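Local atomic coordinates of thioredoxin reductase (PDB entry 4NTD), a protein that is a flavoenzyme that uses FAD to form disulfide bonds in natural products, and is linked to the antibiotic holomycin. Residues F317-N320 with H321-D325. Sequence-based numbering, arbitrary orientation.
Sequences FALN and HQLVD. With GSH (glutathione), chain B.
H321 lies beside F317, one helical turn away on helix 305-338, and both reach a glutathione bound at the second subunit. CB of H321 lies 3.5 Å from both F317 O and A318 O. The first torsion lies off the usual staggered positions (chi1 -98°) and carries the imidazole along F317. CD2 then passes F317 O at 3.4 Å. CE2 of F317 sits over one face of the imidazole, 3.6 Å from NE2 of H321. The two rings are nearly parallel (18°) but slid apart, so they barely overlap. At the tip, H321 NE2 donates a moderately bent hydrogen bond of 2.9 Å to glutathione OE1, which lies near the imidazole plane. CE1 comes within 3.1 Å of glutathione O12. F317 CZ also lies only 2.9 Å from that OE1, which is close for a carbon and an oxygen. With an alanine here in place of H321, glutathione OE1 would probably lose this donor, and a gap would open beside the F317 ring. Behind this pair, the helix holds its i to i+4 backbone bonds, and L319 CD2 packs on L323 CD1 at 3.7 Å. N320 ND2 is hydrogen-bonded to Y164 OH of the second subunit, and its OD1 to R54 NE. The arrangement is that of a glutathione site shared across a dimer interface: this helix supplies one wall, and R65 of the second subunit also binds the ligand.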
loop_
_atom_site.group_PDB
_atom_site.type_symbol
_atom_site.label_atom_id
_atom_site.label_comp_id
_atom_site.label_asym_id
_atom_site.label_seq_id
_atom_site.Cartn_x
_atom_site.Cartn_y
_atom_site.Cartn_z
ATOM N N PHE A 317 -10.317 -0.153 -5.823
ATOM C CA PHE A 317 -10.560 1.143 -6.468
ATOM C C PHE A 317 -10.684 0.951 -7.985
ATOM O O PHE A 317 -11.690 1.331 -8.589
ATOM C CB PHE A 317 -9.394 2.089 -6.127
ATOM C CG PHE A 317 -9.634 3.544 -6.450
ATOM C CD1 PHE A 317 -9.689 4.485 -5.430
ATOM C CD2 PHE A 317 -9.743 3.984 -7.765
ATOM C CE1 PHE A 317 -9.881 5.826 -5.711
ATOM C CE2 PHE A 317 -9.941 5.325 -8.049
ATOM C CZ PHE A 317 -10.004 6.247 -7.020
ATOM N N ALA A 318 -9.668 0.335 -8.585
ATOM C CA ALA A 318 -9.631 0.120 -10.033
ATOM C C ALA A 318 -10.719 -0.844 -10.507
ATOM O O ALA A 318 -11.361 -0.615 -11.536
ATOM C CB ALA A 318 -8.258 -0.386 -10.452
ATOM N N LEU A 319 -10.929 -1.916 -9.750
ATOM C CA LEU A 319 -11.901 -2.941 -10.116
ATOM C C LEU A 319 -13.322 -2.372 -10.128
ATOM O O LEU A 319 -14.067 -2.579 -11.089
ATOM C CB LEU A 319 -11.787 -4.140 -9.165
ATOM C CG LEU A 319 -12.554 -5.424 -9.498
ATOM C CD1 LEU A 319 -11.913 -6.610 -8.789
ATOM C CD2 LEU A 319 -14.030 -5.323 -9.136
ATOM N N ASN A 320 -13.694 -1.649 -9.075
ATOM C CA ASN A 320 -15.023 -1.043 -9.023
ATOM C C ASN A 320 -15.224 -0.026 -10.141
ATOM O O ASN A 320 -16.285 0.012 -10.761
ATOM C CB ASN A 320 -15.290 -0.372 -7.679
ATOM C CG ASN A 320 -16.675 0.244 -7.614
ATOM O OD1 ASN A 320 -17.680 -0.468 -7.618
ATOM N ND2 ASN A 320 -16.739 1.568 -7.583
ATOM N N HIS A 321 -14.206 0.791 -10.391
ATOM C CA HIS A 321 -14.257 1.774 -11.476
ATOM C C HIS A 321 -14.568 1.124 -12.814
ATOM O O HIS A 321 -15.403 1.618 -13.574
ATOM C CB HIS A 321 -12.940 2.542 -11.578
ATOM C CG HIS A 321 -12.978 3.868 -10.900
ATOM N ND1 HIS A 321 -12.774 5.050 -11.576
ATOM C CD2 HIS A 321 -13.240 4.204 -9.616
ATOM C CE1 HIS A 321 -12.889 6.055 -10.731
ATOM N NE2 HIS A 321 -13.168 5.570 -9.533
ATOM N N GLN A 322 -13.901 0.013 -13.097
ATOM C CA GLN A 322 -14.086 -0.649 -14.377
ATOM C C GLN A 322 -15.413 -1.417 -14.434
ATOM O O GLN A 322 -16.005 -1.540 -15.507
ATOM C CB GLN A 322 -12.885 -1.536 -14.708
ATOM C CG GLN A 322 -12.755 -1.833 -16.195
ATOM C CD GLN A 322 -13.658 -2.964 -16.646
ATOM O OE1 GLN A 322 -13.977 -3.861 -15.867
ATOM N NE2 GLN A 322 -14.088 -2.918 -17.901
ATOM N N LEU A 323 -15.891 -1.912 -13.290
ATOM C CA LEU A 323 -17.238 -2.497 -13.224
ATOM C C LEU A 323 -18.305 -1.454 -13.550
ATOM O O LEU A 323 -19.271 -1.757 -14.245
ATOM C CB LEU A 323 -17.531 -3.120 -11.851
ATOM C CG LEU A 323 -17.133 -4.579 -11.625
ATOM C CD1 LEU A 323 -17.507 -4.991 -10.209
ATOM C CD2 LEU A 323 -17.795 -5.508 -12.634
ATOM N N VAL A 324 -18.127 -0.231 -13.052
ATOM C CA VAL A 324 -19.036 0.864 -13.396
ATOM C C VAL A 324 -19.008 1.112 -14.906
ATOM O O VAL A 324 -20.059 1.250 -15.528
ATOM C CB VAL A 324 -18.704 2.165 -12.630
ATOM C CG1 VAL A 324 -19.502 3.341 -13.184
ATOM C CG2 VAL A 324 -18.987 1.993 -11.145
ATOM N N ASP A 325 -17.814 1.150 -15.494
ATOM C CA ASP A 325 -17.690 1.327 -16.945
ATOM C C ASP A 325 -18.473 0.246 -17.699
ATOM O O ASP A 325 -19.151 0.542 -18.683
ATOM C CB ASP A 325 -16.220 1.321 -17.385
ATOM C CG ASP A 325 -15.448 2.540 -16.897
ATOM O OD1 ASP A 325 -14.202 2.495 -16.924
ATOM O OD2 ASP A 325 -16.073 3.543 -16.490
HETATM N N1 GSH B . -9.606 8.914 -9.552
HETATM C CA1 GSH B . -10.870 8.515 -10.173
HETATM C C1 GSH B . -10.642 8.440 -11.695
HETATM O O11 GSH B . -10.713 9.525 -12.323
HETATM O O12 GSH B . -10.406 7.313 -12.199
HETATM C CB1 GSH B . -11.952 9.547 -9.961
HETATM C CG1 GSH B . -13.173 8.975 -9.240
HETATM C CD1 GSH B . -12.787 8.654 -7.799
HETATM O OE1 GSH B . -12.565 7.501 -7.435
HETATM N N2 GSH B . -12.838 9.714 -6.988
HETATM C CA2 GSH B . -12.486 9.652 -5.566
HETATM C C2 GSH B . -11.025 9.785 -5.473
HETATM O O2 GSH B . -10.302 10.154 -6.400
HETATM C CB2 GSH B . -12.522 8.242 -4.972
HETATM S SG2 GSH B . -13.419 7.892 -3.406
HETATM N N3 GSH B . -10.644 9.294 -4.309
HETATM C CA3 GSH B . -9.287 9.092 -4.031
HETATM C C3 GSH B . -8.687 9.905 -2.853
HETATM O O31 GSH B . -9.513 10.559 -1.983
HETATM O O32 GSH B . -7.402 9.911 -2.657
HETATM O O HOH W 1 -13.532 -4.527 -13.035
#